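PDB 3W42: phosphoserine phosphatase RsbX from Bacillus subtilis, which removes phosphate from the phosphorylated stressosome protein RsbS and so acts as a negative regulator of sigma-B in the general stress response. Local coordinates for residues 93-98 and 149-154; 159-164 and 181-186. One frame throughout, in Å; residues are numbered along the deposited sequence.

Contact 1: 93-98 and 149-154; sequences LKINFE and SKFIIH
L93 reaches across to both F151 and I153 and buries more surface than any other residue of this contact. Its CG lies opposite the backbone N (chi1 176°), which carries CD2 inward to the ring. CD2 comes down over one face of the F151 phenyl ring, 4.1 Å from the ring centroid and 25° off the ring normal. This is a CH-pi contact displaced toward the rim, where CD2 lies 3.8 Å from F151 CE1. Nearer its own backbone, L93 CB meets I153 CD1 at 4.0 Å, and the same methyl of I153 also touches L93 CD2, so the leucine touches the ring and the isoleucine together.

The two strands belong to different sheets: 88-96 is central in a five-stranded antiparallel sheet, and 150-154 lies inside a six-stranded one. Their axes stay 11.1 Å apart at an angle of 157°, and no hydrogen bond joins them; the contact is made by side chains alone, in the interior of the beta sandwich at the heart of the PPM (PP2C-type) phosphatase fold. I95 supplies the next contact along 93-98. Its CG1 branch extends away from its own carbonyl carbon and brings CD1 within 3.8 Å of F151 CE2, approaching the ring obliquely. L93 and I95 approach from the same side of the ring plane, one nearest CE1 and the other nearest CE2, with CZ close to both. Around them F112 touches L93 and I153, L198 of the strand 191-198 packs on F151, and C40 and V42 of the strand 37-45 meet I153.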
ATOM      1  N   LEU A  93       1.701  -4.983   3.899  1.00  4.70           N
ATOM      2  CA  LEU A  93       2.847  -5.685   3.349  1.00  4.44           C
ATOM      3  C   LEU A  93       3.964  -5.692   4.370  1.00  4.54           C
ATOM      4  O   LEU A  93       4.347  -4.639   4.889  1.00  5.49           O
ATOM      5  CB  LEU A  93       3.309  -4.978   2.091  1.00  4.80           C
ATOM      6  CG  LEU A  93       4.566  -5.498   1.397  1.00  5.19           C
ATOM      7  CD1 LEU A  93       4.373  -6.918   0.868  1.00  6.39           C
ATOM      8  CD2 LEU A  93       5.013  -4.582   0.285  1.00  6.37           C
ATOM      9  N   LYS A  94       4.568  -6.847   4.605  1.00  4.58           N
ATOM     10  CA  LYS A  94       5.798  -6.980   5.384  0.53  4.92           C
ATOM     11  C   LYS A  94       6.845  -7.655   4.527  1.00  4.59           C
ATOM     12  O   LYS A  94       6.538  -8.549   3.734  1.00  5.44           O
ATOM     13  CB  LYS A  94       5.561  -7.761   6.674  0.53  5.44           C
ATOM     14  CG  LYS A  94       4.857  -6.955   7.783  0.53  6.61           C
ATOM     15  CD  LYS A  94       4.432  -7.792   8.989  0.53  8.29           C
ATOM     16  CE  LYS A  94       5.609  -8.464   9.702  0.53  7.50           C
ATOM     17  NZ  LYS A  94       6.373  -7.570  10.541  0.53 12.80           N
ATOM     18  N   ILE A  95       8.091  -7.241   4.693  1.00  5.01           N
ATOM     19  CA  ILE A  95       9.226  -7.786   3.955  1.00  5.06           C
ATOM     20  C   ILE A  95      10.334  -8.105   4.919  1.00  5.64           C
ATOM     21  O   ILE A  95      10.718  -7.281   5.728  1.00  6.68           O
ATOM     22  CB  ILE A  95       9.716  -6.869   2.839  1.00  6.22           C
ATOM     23  CG1 ILE A  95       8.582  -6.392   1.951  1.00  7.89           C
ATOM     24  CG2 ILE A  95      10.853  -7.566   2.119  1.00  9.01           C
ATOM     25  CD1 ILE A  95       8.977  -5.410   0.823  1.00 10.15           C
ATOM     26  N   ASN A  96      10.896  -9.319   4.817  1.00  6.42           N
ATOM     27  CA  ASN A  96      12.124  -9.676   5.509  1.00  6.79           C
ATOM     28  C   ASN A  96      13.263  -9.710   4.460  1.00  6.94           C
ATOM     29  O   ASN A  96      13.206 -10.496   3.511  1.00  6.91           O
ATOM     30  CB  ASN A  96      11.977 -11.064   6.201  1.00  8.23           C
ATOM     31  CG  ASN A  96      13.249 -11.371   6.916  1.00 10.33           C
ATOM     32  OD1 ASN A  96      14.247 -11.750   6.318  1.00 10.09           O
ATOM     33  ND2 ASN A  96      13.264 -11.128   8.272  1.00 13.68           N
ATOM     34  N   PHE A  97      14.219  -8.830   4.625  1.00  6.33           N
ATOM     35  CA  PHE A  97      15.224  -8.650   3.590  1.00  6.52           C
ATOM     36  C   PHE A  97      16.204  -9.826   3.507  1.00  7.76           C
ATOM     37  O   PHE A  97      16.542 -10.237   2.390  1.00  8.19           O
ATOM     38  CB  PHE A  97      16.022  -7.364   3.743  1.00  6.95           C
ATOM     39  CG  PHE A  97      15.145  -6.128   3.788  1.00  6.14           C
ATOM     40  CD1 PHE A  97      14.207  -5.920   2.795  1.00  6.81           C
ATOM     41  CD2 PHE A  97      15.262  -5.164   4.784  1.00  6.80           C
ATOM     42  CE1 PHE A  97      13.439  -4.735   2.802  1.00  6.79           C
ATOM     43  CE2 PHE A  97      14.503  -4.069   4.777  1.00  7.68           C
ATOM     44  CZ  PHE A  97      13.617  -3.825   3.797  1.00  7.28           C
ATOM     45  N   GLU A  98      16.680 -10.358   4.640  1.00  8.14           N
ATOM     46  CA  GLU A  98      17.635 -11.464   4.618  1.00  9.44           C
ATOM     47  C   GLU A  98      17.074 -12.679   3.857  1.00  9.67           C
ATOM     48  O   GLU A  98      17.835 -13.359   3.120  1.00 10.75           O
ATOM     49  CB  GLU A  98      18.032 -11.809   6.043  1.00 11.59           C
ATOM     50  CG  GLU A  98      19.213 -12.851   6.128  1.00 18.48           C
ATOM     51  CD  GLU A  98      18.775 -14.278   6.214  1.00 23.54           C
ATOM     52  OE1 GLU A  98      17.613 -14.559   6.681  1.00 30.76           O
ATOM     53  OE2 GLU A  98      19.664 -15.125   5.900  1.00 30.07           O
ATOM     54  N   SER A 149      13.386  -6.781  -7.887  1.00  5.13           N
ATOM     55  CA  SER A 149      11.935  -6.613  -7.910  1.00  5.52           C
ATOM     56  C   SER A 149      11.516  -5.207  -7.573  1.00  4.72           C
ATOM     57  O   SER A 149      12.165  -4.531  -6.768  1.00  5.75           O
ATOM     58  CB  SER A 149      11.280  -7.606  -6.948  1.00  5.90           C
ATOM     59  OG  SER A 149      11.500  -8.957  -7.344  1.00  7.18           O
ATOM     60  N   LYS A 150      10.424  -4.758  -8.193  1.00  4.76           N
ATOM     61  CA  LYS A 150       9.876  -3.427  -7.993  1.00  4.85           C
ATOM     62  C   LYS A 150       8.367  -3.567  -7.728  1.00  5.46           C
ATOM     63  O   LYS A 150       7.719  -4.389  -8.399  1.00  6.65           O
ATOM     64  CB  LYS A 150      10.108  -2.539  -9.215  1.00  5.40           C
ATOM     65  CG  LYS A 150      11.550  -2.184  -9.419  1.00  5.52           C
ATOM     66  CD  LYS A 150      11.942  -1.610 -10.754  1.00  6.33           C
ATOM     67  CE  LYS A 150      12.136  -2.727 -11.782  1.00  6.56           C
ATOM     68  NZ  LYS A 150      12.351  -2.239 -13.118  1.00  8.25           N
ATOM     69  N   PHE A 151       7.807  -2.794  -6.817  1.00  4.15           N
ATOM     70  CA  PHE A 151       6.427  -2.942  -6.462  1.00  4.13           C
ATOM     71  C   PHE A 151       5.729  -1.597  -6.294  1.00  3.53           C
ATOM     72  O   PHE A 151       6.385  -0.577  -6.019  1.00  4.33           O
ATOM     73  CB  PHE A 151       6.194  -3.835  -5.269  1.00  4.48           C
ATOM     74  CG  PHE A 151       6.676  -3.279  -3.941  1.00  4.32           C
ATOM     75  CD1 PHE A 151       5.892  -2.410  -3.227  1.00  5.47           C
ATOM     76  CD2 PHE A 151       7.914  -3.628  -3.428  1.00  5.14           C
ATOM     77  CE1 PHE A 151       6.389  -1.884  -1.957  1.00  5.21           C
ATOM     78  CE2 PHE A 151       8.344  -3.108  -2.194  1.00  5.95           C
ATOM     79  CZ  PHE A 151       7.589  -2.258  -1.475  1.00  5.48           C
ATOM     80  N   ILE A 152       4.421  -1.632  -6.334  1.00  3.84           N
ATOM     81  CA  ILE A 152       3.564  -0.524  -5.955  1.00  3.71           C
ATOM     82  C   ILE A 152       2.401  -1.023  -5.144  1.00  3.25           C
ATOM     83  O   ILE A 152       1.842  -2.106  -5.438  1.00  4.39           O
ATOM     84  CB  ILE A 152       3.094   0.257  -7.193  1.00  4.65           C
ATOM     85  CG1 ILE A 152       2.368   1.572  -6.810  1.00  5.51           C
ATOM     86  CG2 ILE A 152       2.206  -0.581  -8.112  1.00  6.08           C
ATOM     87  CD1 ILE A 152       2.025   2.471  -8.009  1.00  6.94           C
ATOM     88  N   ILE A 153       1.974  -0.246  -4.176  1.00  3.79           N
ATOM     89  CA  ILE A 153       0.679  -0.367  -3.503  1.00  3.94           C
ATOM     90  C   ILE A 153      -0.052   0.938  -3.735  1.00  3.91           C
ATOM     91  O   ILE A 153       0.547   1.999  -3.465  1.00  4.56           O
ATOM     92  CB  ILE A 153       0.799  -0.617  -1.991  1.00  4.30           C
ATOM     93  CG1 ILE A 153       1.610  -1.898  -1.721  1.00  5.04           C
ATOM     94  CG2 ILE A 153      -0.559  -0.724  -1.352  1.00  5.25           C
ATOM     95  CD1 ILE A 153       2.005  -2.041  -0.217  1.00  9.92           C
ATOM     96  N   HIS A 154      -1.286   0.933  -4.213  1.00  4.00           N
ATOM     97  CA  HIS A 154      -1.970   2.200  -4.513  1.00  4.19           C
ATOM     98  C   HIS A 154      -3.442   2.155  -4.230  1.00  4.40           C
ATOM     99  O   HIS A 154      -4.121   1.105  -4.377  1.00  4.94           O
ATOM    100  CB  HIS A 154      -1.722   2.607  -5.958  1.00  5.16           C
ATOM    101  CG  HIS A 154      -2.352   1.763  -7.009  1.00  5.53           C
ATOM    102  ND1 HIS A 154      -3.667   1.928  -7.392  1.00  6.21           N
ATOM    103  CD2 HIS A 154      -1.885   0.770  -7.816  1.00  6.18           C
ATOM    104  CE1 HIS A 154      -3.932   1.050  -8.380  1.00  7.23           C
ATOM    105  NE2 HIS A 154      -2.859   0.341  -8.657  1.00  7.52           N
TER

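Contact 2: 159-164 and 181-186; sequences NVPDIR and KMYTTS
K181 O accepts two hydrogen bonds from T184, one from the backbone N at 3.0 Å and a shorter one from OG1 at 2.7 Å. The hydroxyl lies in the carbonyl plane on a lone pair of the oxygen, with a C=O...OG1 angle of 132°, and ties the side chain back over the turn. Across to 159-164, a water joins the backbones: it accepts from N159 N at 2.9 Å and donates to Y183 O at 2.8 Å.

Y183 dominates the meeting of the two segments. V160 CG2 sits over one face of its ring, 3.8 Å from the centroid and 20° off the normal, in a CH-pi contact offset toward the rim. On the opposite face M182 CG lies above the centre, so the phenol is sandwiched between the valine methyl and its own neighbour in sequence.

Here the loop leading into helix 163-169, with D162 at the N-cap position, meets the turn that follows helix 173-179, at the surface of the PPM-type phosphatase domain. Y183 CG stands anti to its carbonyl carbon (chi1 -49°), which extends the ring along the 159-161 backbone. P161 CD approaches Y183 CE1 obliquely at 3.7 Å, while N159 O comes within 3.3 Å of Y183 CD1.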
ATOM      1  N   ASN A 159      -5.398   5.436 -11.392  1.00  9.54           N
ATOM      2  CA  ASN A 159      -6.056   4.651 -12.425  1.00 11.96           C
ATOM      3  C   ASN A 159      -5.118   4.636 -13.643  1.00 10.25           C
ATOM      4  O   ASN A 159      -4.978   5.590 -14.375  1.00 13.25           O
ATOM      5  CB  ASN A 159      -7.392   5.266 -12.796  1.00 15.57           C
ATOM      6  CG  ASN A 159      -8.153   4.443 -13.807  1.00 22.59           C
ATOM      7  OD1 ASN A 159      -7.744   3.310 -14.176  1.00 24.56           O
ATOM      8  ND2 ASN A 159      -9.282   4.995 -14.276  1.00 28.63           N
ATOM      9  N   VAL A 160      -4.485   3.481 -13.840  1.00 10.55           N
ATOM     10  CA  VAL A 160      -3.422   3.307 -14.848  1.00  9.28           C
ATOM     11  C   VAL A 160      -3.705   2.117 -15.705  1.00  9.62           C
ATOM     12  O   VAL A 160      -4.021   1.059 -15.188  1.00 12.06           O
ATOM     13  CB  VAL A 160      -2.021   3.059 -14.121  1.00 10.91           C
ATOM     14  CG1 VAL A 160      -0.937   2.798 -15.178  1.00 10.89           C
ATOM     15  CG2 VAL A 160      -1.692   4.212 -13.274  1.00 11.77           C
ATOM     16  N   PRO A 161      -3.616   2.210 -17.026  1.00 10.35           N
ATOM     17  CA  PRO A 161      -3.963   1.041 -17.885  1.00 12.10           C
ATOM     18  C   PRO A 161      -3.081  -0.185 -17.663  1.00 10.37           C
ATOM     19  O   PRO A 161      -3.587  -1.253 -17.645  1.00 13.63           O
ATOM     20  CB  PRO A 161      -3.851   1.578 -19.305  1.00 12.76           C
ATOM     21  CG  PRO A 161      -4.047   3.025 -19.185  1.00 12.21           C
ATOM     22  CD  PRO A 161      -3.437   3.425 -17.818  1.00 10.91           C
ATOM     23  N   ASP A 162      -1.802  -0.010 -17.549  1.00 10.31           N
ATOM     24  CA  ASP A 162      -0.840  -1.040 -17.529  1.00 10.48           C
ATOM     25  C   ASP A 162       0.269  -0.779 -16.538  1.00  8.82           C
ATOM     26  O   ASP A 162       1.409  -0.444 -16.870  1.00  8.77           O
ATOM     27  CB  ASP A 162      -0.255  -1.285 -18.924  1.00 11.98           C
ATOM     28  CG  ASP A 162       0.733  -2.410 -19.027  1.00 15.69           C
ATOM     29  OD1 ASP A 162       0.890  -3.198 -18.094  1.00 17.31           O
ATOM     30  OD2 ASP A 162       1.249  -2.624 -20.170  1.00 19.23           O
ATOM     31  N   ILE A 163      -0.044  -0.898 -15.253  1.00  8.39           N
ATOM     32  CA  ILE A 163       0.922  -0.599 -14.212  1.00  8.01           C
ATOM     33  C   ILE A 163       2.191  -1.366 -14.289  1.00  8.54           C
ATOM     34  O   ILE A 163       3.264  -0.886 -13.973  1.00  9.08           O
ATOM     35  CB  ILE A 163       0.242  -0.661 -12.824  1.00  9.22           C
ATOM     36  CG1 ILE A 163       1.095  -0.113 -11.699  1.00 10.66           C
ATOM     37  CG2 ILE A 163      -0.181  -2.130 -12.490  1.00 10.56           C
ATOM     38  CD1 ILE A 163       1.417   1.292 -11.873  1.00 12.63           C
ATOM     39  N   ARG A 164       2.094  -2.623 -14.715  1.00  9.04           N
ATOM     40  CA  ARG A 164       3.271  -3.486 -14.797  0.70  9.79           C
ATOM     41  C   ARG A 164       4.306  -2.854 -15.694  1.00  8.95           C
ATOM     42  O   ARG A 164       5.487  -2.963 -15.436  1.00 10.34           O
ATOM     43  CB  ARG A 164       2.856  -4.839 -15.355  0.70 10.36           C
ATOM     44  CG  ARG A 164       2.158  -5.760 -14.402  0.70 14.98           C
ATOM     45  CD  ARG A 164       1.796  -7.029 -15.150  0.70 20.69           C
ATOM     46  NE  ARG A 164       1.201  -8.018 -14.269  0.70 28.40           N
ATOM     47  CZ  ARG A 164       0.475  -9.047 -14.660  0.70 28.52           C
ATOM     48  NH1 ARG A 164       0.265  -9.259 -15.961  0.70 29.95           N
ATOM     49  NH2 ARG A 164      -0.002  -9.889 -13.734  0.70 29.71           N
ATOM     50  N   LYS A 181       3.173  10.331 -13.698  1.00  8.03           N
ATOM     51  CA  LYS A 181       2.693  11.686 -13.439  1.00  9.55           C
ATOM     52  C   LYS A 181       1.398  11.972 -14.187  1.00  8.48           C
ATOM     53  O   LYS A 181       0.544  12.704 -13.618  1.00  8.77           O
ATOM     54  CB  LYS A 181       3.759  12.676 -13.862  1.00 11.48           C
ATOM     55  CG  LYS A 181       3.273  14.082 -13.763  1.00 20.41           C
ATOM     56  CD  LYS A 181       4.268  15.139 -13.926  1.00 26.48           C
ATOM     57  CE  LYS A 181       3.596  16.525 -13.632  1.00 33.50           C
ATOM     58  NZ  LYS A 181       2.639  17.021 -14.731  1.00 35.13           N
ATOM     59  N   MET A 182       1.172  11.460 -15.400  1.00  8.21           N
ATOM     60  CA  MET A 182      -0.023  11.826 -16.130  1.00  9.41           C
ATOM     61  C   MET A 182      -1.282  11.426 -15.421  1.00  8.63           C
ATOM     62  O   MET A 182      -2.346  11.951 -15.705  1.00 10.67           O
ATOM     63  CB  MET A 182       0.005  11.302 -17.538  1.00  8.88           C
ATOM     64  CG  MET A 182      -0.190   9.794 -17.667  1.00 11.15           C
ATOM     65  SD  MET A 182      -0.781   9.175 -19.237  1.00 11.74           S
ATOM     66  CE  MET A 182      -2.442   9.892 -19.241  1.00 14.88           C
ATOM     67  N   TYR A 183      -1.237  10.455 -14.525  1.00  7.92           N
ATOM     68  CA  TYR A 183      -2.392   9.932 -13.791  1.00  8.57           C
ATOM     69  C   TYR A 183      -2.671  10.692 -12.530  1.00  8.38           C
ATOM     70  O   TYR A 183      -3.621  10.388 -11.809  1.00  9.36           O
ATOM     71  CB  TYR A 183      -2.163   8.424 -13.519  1.00  8.91           C
ATOM     72  CG  TYR A 183      -1.754   7.668 -14.693  1.00  9.03           C
ATOM     73  CD1 TYR A 183      -2.603   7.463 -15.745  1.00  9.95           C
ATOM     74  CD2 TYR A 183      -0.457   7.227 -14.786  1.00  9.77           C
ATOM     75  CE1 TYR A 183      -2.231   6.760 -16.878  1.00 11.26           C
ATOM     76  CE2 TYR A 183       0.000   6.529 -15.913  1.00 10.18           C
ATOM     77  CZ  TYR A 183      -0.864   6.346 -16.956  1.00 10.84           C
ATOM     78  OH  TYR A 183      -0.402   5.636 -18.053  1.00 11.72           O
ATOM     79  N   THR A 184      -1.869  11.699 -12.213  1.00  9.15           N
ATOM     80  CA  THR A 184      -1.954  12.429 -10.952  1.00  9.32           C
ATOM     81  C   THR A 184      -2.503  13.833 -11.122  1.00 10.41           C
ATOM     82  O   THR A 184      -2.750  14.499 -10.136  1.00 11.30           O
ATOM     83  CB  THR A 184      -0.558  12.567 -10.300  1.00 10.08           C
ATOM     84  OG1 THR A 184       0.275  13.473 -11.042  1.00 10.72           O
ATOM     85  CG2 THR A 184       0.111  11.205 -10.042  1.00 11.67           C
ATOM     86  N   THR A 185      -2.688  14.289 -12.350  1.00 11.13           N
ATOM     87  CA  THR A 185      -3.026  15.642 -12.588  1.00 13.36           C
ATOM     88  C   THR A 185      -4.532  15.958 -12.416  1.00 12.89           C
ATOM     89  O   THR A 185      -4.909  17.055 -12.062  1.00 15.09           O
ATOM     90  CB  THR A 185      -2.496  16.102 -13.972  1.00 14.90           C
ATOM     91  OG1 THR A 185      -2.948  15.169 -14.914  1.00 17.91           O
ATOM     92  CG2 THR A 185      -0.989  16.135 -13.957  1.00 18.61           C
ATOM     93  N   SER A 186      -5.404  15.013 -12.707  1.00 12.22           N
ATOM     94  CA  SER A 186      -6.815  15.287 -12.627  1.00 13.97           C
ATOM     95  C   SER A 186      -7.330  15.453 -11.202  1.00 12.98           C
ATOM     96  O   SER A 186      -8.280  16.170 -10.969  1.00 14.16           O
ATOM     97  CB  SER A 186      -7.602  14.122 -13.233  1.00 15.45           C
ATOM     98  OG  SER A 186      -7.654  12.973 -12.342  1.00 18.78           O
TER
HETATM   99  O   HOH W   1      -5.470   8.348 -11.656  1.00 11.32           O

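Contacts 1 and 2 follow one another along the chain, with centres about 20 Å apart. The strand 150-154 precedes the helix 163-169, and the two meet where I152 CG2 packs against I163 CG1 at 3.8 Å. Because I152 lies on the face of its strand turned from F151 and I153, the six-stranded sheet carries contact 1 on one side, and on the other I152 meets the start of the helix that the 159-164 loop leads into. A bound manganese ion, with D44, D156 and D189 as its site, lies about 12 Å from the side chain of I153 and about 10 Å from that of N159; D156 falls between 149-154 and 159-164 in sequence.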